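PDB 3EOF: putative oxidoreductase from Bacteroides fragilis NCTC 9343, which binds flavin mononucleotide and probably acts as an FMN-dependent, NADP-linked oxidoreductase. Local coordinates for residues A[2-13]-A[119-129]; A[19-29]-A[44-52]. All coordinates share one frame; numbering follows the deposited sequence.

How the contacts relate
Contact 1 (2-13 with 119-129) is mostly buried and polar: R9, T11 and R13 hydrogen-bond the FMN, and a salt bridge and a water tie the loop to the end of helix 100-123. Contact 2 (19-29 with 44-52) lies about 17 Å away, centre to centre, and is only partly buried; leucines and valines fill its inner part, while one arginine closes the surface end. Both reach the same antiparallel sheet, at its two outermost strands within the chain, 127-131 and 44-49. They touch where L28 of helix 22-32 packs on L126, CD1 to CD1 at 3.6 Å. Each also meets the second subunit.

Contact 1 (A[2-13]-A[119-129]); sequences MMDTVKNRRTIR and TLAEEAGLGIC. With FMN (flavin mononucleotide), chain C.
R9 and E122 form the central ion pair of this contact. Traced outward, R9 CB lies 3.6 Å from E122 OE1; CG stays at the limit of contact with that oxygen, and CD passes alongside it before a bend at chi3 (-59°) turns the guanidinium onto the carboxylate. R9 NE donates to E122 OE1 at 2.9 Å, R9 NH2 to E122 OE2 at 2.8 Å. Both oxygens use their syn lone pairs and the two planes are 14° apart, so this is a side-on, nearly coplanar bidentate salt bridge that should fix the rotation of the guanidinium. R9 NH1, at the tip, turns to the FMN phosphate, bonding O1P at 2.8 Å with an N-H...O angle of 162°. E122 is thereby a second-shell residue that probably helps to position a first-shell phosphate ligand. Its OE2 also accepts from a water that donates to R10 O and accepts from I128 N.

The FMN-binding arginines in this N-terminal segment fit the nitroreductase fold, whose cofactor lies at the dimer interface; accordingly, T37 of the second subunit also bonds the FMN. T11 N donates to O3P and T11 OG1 to O1P, while T11 CG2 packs 3.5 Å from C129 SG. Farther along, R13 reaches the isoalloxazine ring through an extended chain, NE to FMN O2 at 2.7 Å and NH2 to N1. The backbone bond from I12 N to I128 O (3.0 Å) joins the loop to strand 127-131, and I12 CB rests on G127 CA at 3.6 Å. At the far end, the side chains of M2, a selenomethionine, and T119 cross at about a right angle, CG meeting CG2.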
loop_
_atom_site.group_PDB
_atom_site.type_symbol
_atom_site.label_atom_id
_atom_site.label_comp_id
_atom_site.label_asym_id
_atom_site.label_seq_id
_atom_site.Cartn_x
_atom_site.Cartn_y
_atom_site.Cartn_z
HETATM N N MSE A 2 12.826 1.950 15.724
HETATM C CA MSE A 2 11.909 1.402 14.680
HETATM C C MSE A 2 12.666 0.611 13.608
HETATM O O MSE A 2 12.137 -0.356 13.041
HETATM C CB MSE A 2 11.065 2.518 14.025
HETATM C CG MSE A 2 9.684 2.119 13.632
HETATM SE SE MSE A 2 8.422 3.616 13.880
HETATM C CE MSE A 2 9.087 4.498 15.624
HETATM N N MSE A 3 13.913 1.006 13.350
HETATM C CA MSE A 3 14.705 0.289 12.360
HETATM C C MSE A 3 15.167 -1.089 12.844
HETATM O O MSE A 3 15.116 -2.059 12.106
HETATM C CB MSE A 3 15.894 1.099 11.884
HETATM C CG MSE A 3 16.515 0.401 10.713
HETATM SE SE MSE A 3 17.352 1.573 9.561
HETATM C CE MSE A 3 18.799 2.003 10.918
ATOM N N ASP A 4 15.591 -1.172 14.092
ATOM C CA ASP A 4 16.018 -2.446 14.657
ATOM C C ASP A 4 14.765 -3.320 14.771
ATOM O O ASP A 4 14.800 -4.504 14.470
ATOM C CB ASP A 4 16.715 -2.200 16.008
ATOM C CG ASP A 4 17.624 -0.943 15.968
ATOM O OD1 ASP A 4 18.478 -0.808 15.044
ATOM O OD2 ASP A 4 17.431 -0.065 16.832
ATOM N N THR A 5 13.642 -2.716 15.147
ATOM C CA THR A 5 12.377 -3.435 15.189
ATOM C C THR A 5 12.009 -3.978 13.826
ATOM O O THR A 5 11.601 -5.137 13.736
ATOM C CB THR A 5 11.200 -2.569 15.670
ATOM O OG1 THR A 5 11.534 -2.026 16.941
ATOM C CG2 THR A 5 9.919 -3.416 15.795
ATOM N N VAL A 6 12.144 -3.159 12.778
ATOM C CA VAL A 6 11.801 -3.638 11.438
ATOM C C VAL A 6 12.816 -4.691 10.959
ATOM O O VAL A 6 12.433 -5.691 10.355
ATOM C CB VAL A 6 11.614 -2.496 10.398
ATOM C CG1 VAL A 6 11.264 -3.069 9.024
ATOM C CG2 VAL A 6 10.482 -1.601 10.828
ATOM N N LYS A 7 14.089 -4.485 11.252
ATOM C CA LYS A 7 15.137 -5.406 10.825
ATOM C C LYS A 7 14.833 -6.813 11.336
ATOM O O LYS A 7 15.045 -7.807 10.638
ATOM C CB LYS A 7 16.523 -4.943 11.349
ATOM C CG LYS A 7 17.130 -3.776 10.558
ATOM C CD LYS A 7 18.508 -3.263 11.048
ATOM C CE LYS A 7 19.130 -2.287 10.002
ATOM N NZ LYS A 7 20.550 -1.865 10.272
ATOM N N ASN A 8 14.319 -6.864 12.563
ATOM C CA ASN A 8 14.017 -8.105 13.273
ATOM C C ASN A 8 12.578 -8.515 13.308
ATOM O O ASN A 8 12.225 -9.415 14.055
ATOM C CB ASN A 8 14.546 -7.953 14.694
ATOM C CG ASN A 8 16.033 -7.895 14.696
ATOM O OD1 ASN A 8 16.683 -8.803 14.180
ATOM N ND2 ASN A 8 16.589 -6.818 15.217
ATOM N N ARG A 9 11.755 -7.883 12.490
ATOM C CA ARG A 9 10.349 -8.159 12.496
ATOM C C ARG A 9 10.034 -9.499 11.815
ATOM O O ARG A 9 10.751 -10.011 10.963
ATOM C CB ARG A 9 9.523 -7.022 11.838
ATOM C CG ARG A 9 9.577 -6.987 10.278
ATOM C CD ARG A 9 8.438 -6.246 9.671
ATOM N NE ARG A 9 7.192 -6.846 10.065
ATOM C CZ ARG A 9 6.640 -7.919 9.493
ATOM N NH1 ARG A 9 7.209 -8.502 8.453
ATOM N NH2 ARG A 9 5.500 -8.395 9.955
ATOM N N ARG A 10 8.933 -10.058 12.248
ATOM C CA ARG A 10 8.426 -11.242 11.659
ATOM C C ARG A 10 6.943 -11.233 11.920
ATOM O O ARG A 10 6.476 -10.617 12.886
ATOM C CB ARG A 10 9.142 -12.468 12.235
ATOM C CG ARG A 10 8.937 -12.676 13.677
ATOM C CD ARG A 10 10.132 -13.327 14.258
ATOM N NE ARG A 10 11.247 -12.401 14.387
ATOM C CZ ARG A 10 12.505 -12.778 14.600
ATOM N NH1 ARG A 10 12.819 -14.066 14.680
ATOM N NH2 ARG A 10 13.471 -11.874 14.701
ATOM N N THR A 11 6.222 -11.923 11.050
ATOM C CA THR A 11 4.795 -12.040 11.138
ATOM C C THR A 11 4.479 -12.964 12.324
ATOM O O THR A 11 5.124 -13.997 12.503
ATOM C CB THR A 11 4.172 -12.631 9.795
ATOM O OG1 THR A 11 4.215 -11.643 8.763
ATOM C CG2 THR A 11 2.744 -12.990 9.987
ATOM N N ILE A 12 3.445 -12.592 13.082
ATOM C CA ILE A 12 3.028 -13.329 14.240
ATOM C C ILE A 12 1.610 -13.729 13.986
ATOM O O ILE A 12 0.766 -12.870 13.658
ATOM C CB ILE A 12 3.131 -12.485 15.528
ATOM C CG1 ILE A 12 4.588 -12.031 15.766
ATOM C CG2 ILE A 12 2.572 -13.266 16.680
ATOM C CD1 ILE A 12 5.585 -13.171 16.036
ATOM N N ARG A 13 1.364 -15.033 14.127
ATOM C CA ARG A 13 0.081 -15.658 13.868
ATOM C C ARG A 13 -0.549 -16.337 15.095
ATOM O O ARG A 13 -1.629 -16.905 14.997
ATOM C CB ARG A 13 0.264 -16.728 12.785
ATOM C CG ARG A 13 0.693 -16.198 11.438
ATOM C CD ARG A 13 1.010 -17.312 10.479
ATOM N NE ARG A 13 1.326 -16.791 9.154
ATOM C CZ ARG A 13 2.530 -16.390 8.734
ATOM N NH1 ARG A 13 3.595 -16.410 9.522
ATOM N NH2 ARG A 13 2.672 -15.942 7.500
ATOM N N THR A 119 3.637 -1.331 11.651
ATOM C CA THR A 119 4.930 -0.896 12.165
ATOM C C THR A 119 4.868 -0.319 13.580
ATOM O O THR A 119 5.754 -0.557 14.431
ATOM C CB THR A 119 5.496 0.160 11.216
ATOM O OG1 THR A 119 5.581 -0.409 9.902
ATOM C CG2 THR A 119 6.842 0.621 11.651
ATOM N N LEU A 120 3.843 0.475 13.828
ATOM C CA LEU A 120 3.620 1.069 15.142
ATOM C C LEU A 120 3.203 -0.014 16.135
ATOM O O LEU A 120 3.658 -0.022 17.260
ATOM C CB LEU A 120 2.584 2.187 15.071
ATOM C CG LEU A 120 3.065 3.471 14.383
ATOM C CD1 LEU A 120 1.884 4.380 14.143
ATOM C CD2 LEU A 120 4.128 4.222 15.160
ATOM N N ALA A 121 2.349 -0.927 15.694
ATOM C CA ALA A 121 1.883 -2.032 16.500
ATOM C C ALA A 121 3.064 -2.900 16.920
ATOM O O ALA A 121 3.271 -3.188 18.091
ATOM C CB ALA A 121 0.816 -2.841 15.710
ATOM N N GLU A 122 3.897 -3.266 15.969
ATOM C CA GLU A 122 5.096 -4.047 16.291
ATOM C C GLU A 122 6.050 -3.309 17.215
ATOM O O GLU A 122 6.630 -3.909 18.109
ATOM C CB GLU A 122 5.777 -4.515 15.028
ATOM C CG GLU A 122 4.948 -5.572 14.289
ATOM C CD GLU A 122 5.567 -5.985 12.948
ATOM O OE1 GLU A 122 6.458 -5.278 12.449
ATOM O OE2 GLU A 122 5.157 -7.006 12.389
ATOM N N GLU A 123 6.169 -2.006 17.045
ATOM C CA GLU A 123 6.997 -1.194 17.923
ATOM C C GLU A 123 6.426 -1.218 19.349
ATOM O O GLU A 123 7.196 -1.178 20.320
ATOM C CB GLU A 123 7.071 0.246 17.407
ATOM C CG GLU A 123 8.171 1.114 18.051
ATOM C CD GLU A 123 9.583 0.603 17.757
ATOM O OE1 GLU A 123 9.727 -0.297 16.913
ATOM O OE2 GLU A 123 10.558 1.116 18.352
ATOM N N ALA A 124 5.088 -1.278 19.457
ATOM C CA ALA A 124 4.378 -1.389 20.734
ATOM C C ALA A 124 4.405 -2.829 21.301
ATOM O O ALA A 124 3.780 -3.110 22.312
ATOM C CB ALA A 124 2.934 -0.906 20.599
ATOM N N GLY A 125 5.134 -3.743 20.688
ATOM C CA GLY A 125 5.235 -5.091 21.254
ATOM C C GLY A 125 4.154 -6.046 20.764
ATOM O O GLY A 125 4.048 -7.157 21.234
ATOM N N LEU A 126 3.338 -5.623 19.821
ATOM C CA LEU A 126 2.305 -6.532 19.286
ATOM C C LEU A 126 2.822 -7.315 18.062
ATOM O O LEU A 126 3.881 -7.034 17.511
ATOM C CB LEU A 126 1.062 -5.743 18.928
ATOM C CG LEU A 126 0.329 -4.959 20.017
ATOM C CD1 LEU A 126 -0.510 -3.798 19.430
ATOM C CD2 LEU A 126 -0.531 -5.853 20.875
ATOM N N GLY A 127 2.088 -8.355 17.679
ATOM C CA GLY A 127 2.424 -9.129 16.505
ATOM C C GLY A 127 1.235 -8.982 15.570
ATOM O O GLY A 127 0.092 -8.931 15.986
ATOM N N ILE A 128 1.519 -8.897 14.293
ATOM C CA ILE A 128 0.512 -8.722 13.283
ATOM C C ILE A 128 0.714 -9.776 12.171
ATOM O O ILE A 128 1.761 -10.391 12.035
ATOM C CB ILE A 128 0.570 -7.280 12.674
ATOM C CG1 ILE A 128 1.852 -7.069 11.858
ATOM C CG2 ILE A 128 0.465 -6.159 13.795
ATOM C CD1 ILE A 128 1.840 -7.575 10.413
ATOM N N CYS A 129 -0.325 -9.932 11.373
ATOM C CA CYS A 129 -0.333 -10.803 10.220
ATOM C C CYS A 129 -1.348 -10.227 9.251
ATOM O O CYS A 129 -2.477 -9.915 9.631
ATOM C CB CYS A 129 -0.742 -12.220 10.587
ATOM S SG CYS A 129 -0.653 -13.341 9.199
HETATM N N1 FMN C . 0.228 -14.748 6.060
HETATM C C2 FMN C . -0.689 -15.785 6.264
HETATM O O2 FMN C . -0.466 -16.681 7.093
HETATM N N3 FMN C . -1.866 -15.858 5.514
HETATM C C4 FMN C . -2.193 -14.906 4.529
HETATM O O4 FMN C . -3.425 -14.764 4.177
HETATM C C4A FMN C . -1.232 -13.867 4.325
HETATM N N5 FMN C . -1.476 -12.893 3.366
HETATM C C5A FMN C . -0.602 -11.835 3.162
HETATM C C6 FMN C . -0.947 -10.891 2.185
HETATM C C7 FMN C . -0.119 -9.817 1.915
HETATM C C7M FMN C . -0.540 -8.859 0.838
HETATM C C8 FMN C . 1.077 -9.682 2.616
HETATM C C8M FMN C . 1.833 -8.402 2.482
HETATM C C9 FMN C . 1.433 -10.630 3.602
HETATM C C9A FMN C . 0.598 -11.737 3.900
HETATM N N10 FMN C . 0.883 -12.733 4.868
HETATM C C10 FMN C . -0.027 -13.785 5.079
HETATM C "C1'" FMN C . 2.193 -12.760 5.651
HETATM C "C2'" FMN C . 3.308 -13.240 4.732
HETATM O "O2'" FMN C . 3.116 -14.639 4.484
HETATM C "C3'" FMN C . 4.676 -12.889 5.281
HETATM O "O3'" FMN C . 4.915 -11.470 5.318
HETATM C "C4'" FMN C . 5.813 -13.548 4.487
HETATM O "O4'" FMN C . 5.817 -14.948 4.682
HETATM C "C5'" FMN C . 7.138 -13.069 5.008
HETATM O "O5'" FMN C . 7.079 -13.328 6.412
HETATM P P FMN C . 7.475 -12.188 7.510
HETATM O O1P FMN C . 6.482 -11.009 7.455
HETATM O O2P FMN C . 8.855 -11.684 7.174
HETATM O O3P FMN C . 7.546 -12.955 8.839
HETATM O O HOH W 1 4.451 -9.156 13.907
#

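Contact 2 (A[19-29]-A[44-52]); sequences DITPDLLNDLL and YSVVVTRDA
R50 and I20 make the direct hydrogen bonds of this contact. The R50 guanidinium approaches end-on, giving both terminal nitrogens to the single carbonyl oxygen I20 O: NH1 at 2.9 Å, in the carbonyl plane, and NH2 at 3.0 Å, from 43° above it. An arginine extended from CG to NE spans the gap from the end of the strand to the turn that starts helix 22-32.

The charged pairing is D19 OD1 with R50 NH1, a salt bridge of 3.1 Å. Carboxylate and guanidinium planes stand 85° apart, so this is no coplanar two-pronged pair, although OD1 does lie at the guanidinium edge. A water bridges the same two atoms, donating to OD1 and accepting from NH1.

Apolar packing joins helix to strand farther in. L25 and V48 meet tip to tip, CD2 to CG1 at 3.6 Å; L29 straddles two valines, its CD2 3.9 Å from V46 CG1 and its CD1 4.1 Å from V48 CG2. With the helix and strand segments running at 162°, nearly antiparallel, L25 and L29, one turn apart, meet V48 and V46 in reverse order. These valines belong to the outermost strand of this chain's sheet, which pairs in parallel with a strand of the second subunit.

Methyl contacts thus set the helix against the sheet, whereas the polar grip at R50 fixes the helix's entry turn; the D19 carboxylate and the twice-used I20 O probably favour the charged form of R50.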
loop_
_atom_site.group_PDB
_atom_site.type_symbol
_atom_site.label_atom_id
_atom_site.label_comp_id
_atom_site.label_asym_id
_atom_site.label_seq_id
_atom_site.Cartn_x
_atom_site.Cartn_y
_atom_site.Cartn_z
ATOM N N ASP A 19 -6.030 -8.979 25.904
ATOM C CA ASP A 19 -6.708 -8.041 25.023
ATOM C C ASP A 19 -5.834 -6.810 24.741
ATOM O O ASP A 19 -4.899 -6.528 25.473
ATOM C CB ASP A 19 -8.051 -7.651 25.646
ATOM C CG ASP A 19 -9.050 -7.103 24.613
ATOM O OD1 ASP A 19 -8.817 -7.164 23.375
ATOM O OD2 ASP A 19 -10.097 -6.610 25.048
ATOM N N ILE A 20 -6.111 -6.136 23.626
ATOM C CA ILE A 20 -5.475 -4.871 23.291
ATOM C C ILE A 20 -6.500 -3.851 23.810
ATOM O O ILE A 20 -7.663 -3.919 23.453
ATOM C CB ILE A 20 -5.239 -4.718 21.758
ATOM C CG1 ILE A 20 -4.434 -5.931 21.196
ATOM C CG2 ILE A 20 -4.567 -3.361 21.439
ATOM C CD1 ILE A 20 -4.221 -5.933 19.664
ATOM N N THR A 21 -6.096 -2.931 24.673
ATOM C CA THR A 21 -7.045 -1.948 25.170
ATOM C C THR A 21 -7.509 -1.007 24.057
ATOM O O THR A 21 -6.800 -0.802 23.061
ATOM C CB THR A 21 -6.447 -1.035 26.249
ATOM O OG1 THR A 21 -5.377 -0.272 25.677
ATOM C CG2 THR A 21 -5.936 -1.836 27.457
ATOM N N PRO A 22 -8.724 -0.452 24.202
ATOM C CA PRO A 22 -9.125 0.611 23.270
ATOM C C PRO A 22 -8.104 1.775 23.230
ATOM O O PRO A 22 -7.761 2.237 22.153
ATOM C CB PRO A 22 -10.495 1.064 23.816
ATOM C CG PRO A 22 -11.025 -0.147 24.547
ATOM C CD PRO A 22 -9.806 -0.808 25.145
ATOM N N ASP A 23 -7.608 2.234 24.383
ATOM C CA ASP A 23 -6.629 3.343 24.406
ATOM C C ASP A 23 -5.466 3.065 23.454
ATOM O O ASP A 23 -5.105 3.920 22.636
ATOM C CB ASP A 23 -6.087 3.653 25.817
ATOM C CG ASP A 23 -7.090 4.415 26.725
ATOM O OD1 ASP A 23 -8.243 4.613 26.308
ATOM O OD2 ASP A 23 -6.707 4.807 27.878
ATOM N N LEU A 24 -4.910 1.860 23.548
ATOM C CA LEU A 24 -3.761 1.441 22.714
ATOM C C LEU A 24 -4.136 1.261 21.246
ATOM O O LEU A 24 -3.497 1.843 20.375
ATOM C CB LEU A 24 -3.054 0.173 23.276
ATOM C CG LEU A 24 -1.831 -0.325 22.475
ATOM C CD1 LEU A 24 -0.789 0.786 22.348
ATOM C CD2 LEU A 24 -1.230 -1.571 23.077
ATOM N N LEU A 25 -5.141 0.444 20.956
ATOM C CA LEU A 25 -5.574 0.305 19.577
ATOM C C LEU A 25 -5.898 1.684 18.936
ATOM O O LEU A 25 -5.435 1.999 17.861
ATOM C CB LEU A 25 -6.773 -0.651 19.450
ATOM C CG LEU A 25 -7.027 -1.043 18.011
ATOM C CD1 LEU A 25 -5.879 -1.891 17.360
ATOM C CD2 LEU A 25 -8.373 -1.799 17.941
ATOM N N ASN A 26 -6.687 2.509 19.599
ATOM C CA ASN A 26 -7.034 3.803 19.045
ATOM C C ASN A 26 -5.847 4.719 18.900
ATOM O O ASN A 26 -5.809 5.503 17.971
ATOM C CB ASN A 26 -8.106 4.490 19.878
ATOM C CG ASN A 26 -9.471 3.811 19.791
ATOM O OD1 ASN A 26 -9.810 3.119 18.816
ATOM N ND2 ASN A 26 -10.268 4.019 20.825
ATOM N N ASP A 27 -4.876 4.629 19.805
ATOM C CA ASP A 27 -3.684 5.490 19.726
ATOM C C ASP A 27 -2.826 5.082 18.513
ATOM O O ASP A 27 -2.377 5.926 17.770
ATOM C CB ASP A 27 -2.885 5.428 21.017
ATOM C CG ASP A 27 -1.914 6.615 21.195
ATOM O OD1 ASP A 27 -2.090 7.687 20.565
ATOM O OD2 ASP A 27 -0.976 6.470 22.018
ATOM N N LEU A 28 -2.634 3.778 18.328
ATOM C CA LEU A 28 -1.917 3.228 17.187
ATOM C C LEU A 28 -2.616 3.616 15.892
ATOM O O LEU A 28 -1.977 4.081 14.994
ATOM C CB LEU A 28 -1.839 1.691 17.278
ATOM C CG LEU A 28 -0.965 1.114 18.398
ATOM C CD1 LEU A 28 -1.186 -0.413 18.475
ATOM C CD2 LEU A 28 0.471 1.485 18.161
ATOM N N LEU A 29 -3.931 3.417 15.805
ATOM C CA LEU A 29 -4.690 3.810 14.620
ATOM C C LEU A 29 -4.618 5.335 14.395
ATOM O O LEU A 29 -4.241 5.758 13.316
ATOM C CB LEU A 29 -6.123 3.284 14.682
ATOM C CG LEU A 29 -6.325 1.768 14.521
ATOM C CD1 LEU A 29 -7.638 1.353 15.075
ATOM C CD2 LEU A 29 -6.174 1.321 13.064
ATOM N N TYR A 44 -9.857 6.114 3.382
ATOM C CA TYR A 44 -9.930 4.826 4.025
ATOM C C TYR A 44 -10.811 4.864 5.242
ATOM O O TYR A 44 -11.102 5.927 5.808
ATOM C CB TYR A 44 -8.515 4.392 4.487
ATOM C CG TYR A 44 -7.724 5.484 5.198
ATOM C CD1 TYR A 44 -7.909 5.733 6.543
ATOM C CD2 TYR A 44 -6.828 6.297 4.517
ATOM C CE1 TYR A 44 -7.209 6.738 7.195
ATOM C CE2 TYR A 44 -6.134 7.331 5.176
ATOM C CZ TYR A 44 -6.325 7.513 6.518
ATOM O OH TYR A 44 -5.642 8.484 7.213
ATOM N N SER A 45 -11.244 3.675 5.627
ATOM C CA SER A 45 -11.944 3.440 6.860
ATOM C C SER A 45 -11.336 2.155 7.362
ATOM O O SER A 45 -10.823 1.369 6.591
ATOM C CB SER A 45 -13.440 3.261 6.649
ATOM O OG SER A 45 -14.034 4.520 6.427
ATOM N N VAL A 46 -11.401 1.975 8.665
ATOM C CA VAL A 46 -10.906 0.798 9.344
ATOM C C VAL A 46 -12.055 0.218 10.152
ATOM O O VAL A 46 -12.588 0.869 11.095
ATOM C CB VAL A 46 -9.736 1.147 10.320
ATOM C CG1 VAL A 46 -9.147 -0.175 10.948
ATOM C CG2 VAL A 46 -8.642 1.998 9.622
ATOM N N VAL A 47 -12.466 -1.000 9.804
ATOM C CA VAL A 47 -13.425 -1.700 10.603
ATOM C C VAL A 47 -12.645 -2.509 11.642
ATOM O O VAL A 47 -11.771 -3.327 11.304
ATOM C CB VAL A 47 -14.348 -2.616 9.786
ATOM C CG1 VAL A 47 -15.327 -3.244 10.705
ATOM C CG2 VAL A 47 -15.062 -1.816 8.721
ATOM N N VAL A 48 -12.962 -2.252 12.909
ATOM C CA VAL A 48 -12.369 -2.924 14.074
ATOM C C VAL A 48 -13.346 -4.011 14.541
ATOM O O VAL A 48 -14.464 -3.711 14.923
ATOM C CB VAL A 48 -12.102 -1.937 15.233
ATOM C CG1 VAL A 48 -11.551 -2.677 16.482
ATOM C CG2 VAL A 48 -11.141 -0.789 14.758
ATOM N N THR A 49 -12.899 -5.269 14.424
ATOM C CA THR A 49 -13.589 -6.470 14.849
ATOM C C THR A 49 -12.969 -7.104 16.105
ATOM O O THR A 49 -11.866 -7.600 16.089
ATOM C CB THR A 49 -13.567 -7.460 13.717
ATOM O OG1 THR A 49 -14.224 -6.844 12.598
ATOM C CG2 THR A 49 -14.199 -8.800 14.101
ATOM N N ARG A 50 -13.712 -7.068 17.196
ATOM C CA ARG A 50 -13.282 -7.616 18.478
ATOM C C ARG A 50 -14.224 -8.728 18.959
ATOM O O ARG A 50 -13.789 -9.649 19.621
ATOM C CB ARG A 50 -13.257 -6.507 19.527
ATOM C CG ARG A 50 -12.202 -5.452 19.343
ATOM C CD ARG A 50 -12.402 -4.474 20.446
ATOM N NE ARG A 50 -11.376 -3.458 20.593
ATOM C CZ ARG A 50 -10.242 -3.615 21.260
ATOM N NH1 ARG A 50 -9.920 -4.793 21.781
ATOM N NH2 ARG A 50 -9.397 -2.600 21.348
ATOM N N ASP A 51 -15.498 -8.640 18.588
ATOM C CA ASP A 51 -16.502 -9.610 18.985
ATOM C C ASP A 51 -16.223 -11.001 18.424
ATOM O O ASP A 51 -15.922 -11.136 17.243
ATOM C CB ASP A 51 -17.888 -9.161 18.513
ATOM C CG ASP A 51 -18.992 -10.089 18.993
ATOM O OD1 ASP A 51 -19.156 -10.204 20.232
ATOM O OD2 ASP A 51 -19.684 -10.701 18.150
ATOM N N ALA A 52 -16.402 -12.027 19.265
ATOM C CA ALA A 52 -16.132 -13.418 18.892
ATOM C C ALA A 52 -16.990 -13.916 17.768
ATOM O O ALA A 52 -16.490 -14.619 16.881
ATOM C CB ALA A 52 -16.272 -14.377 20.108
HETATM O O HOH W 2 -10.626 -7.604 21.656
#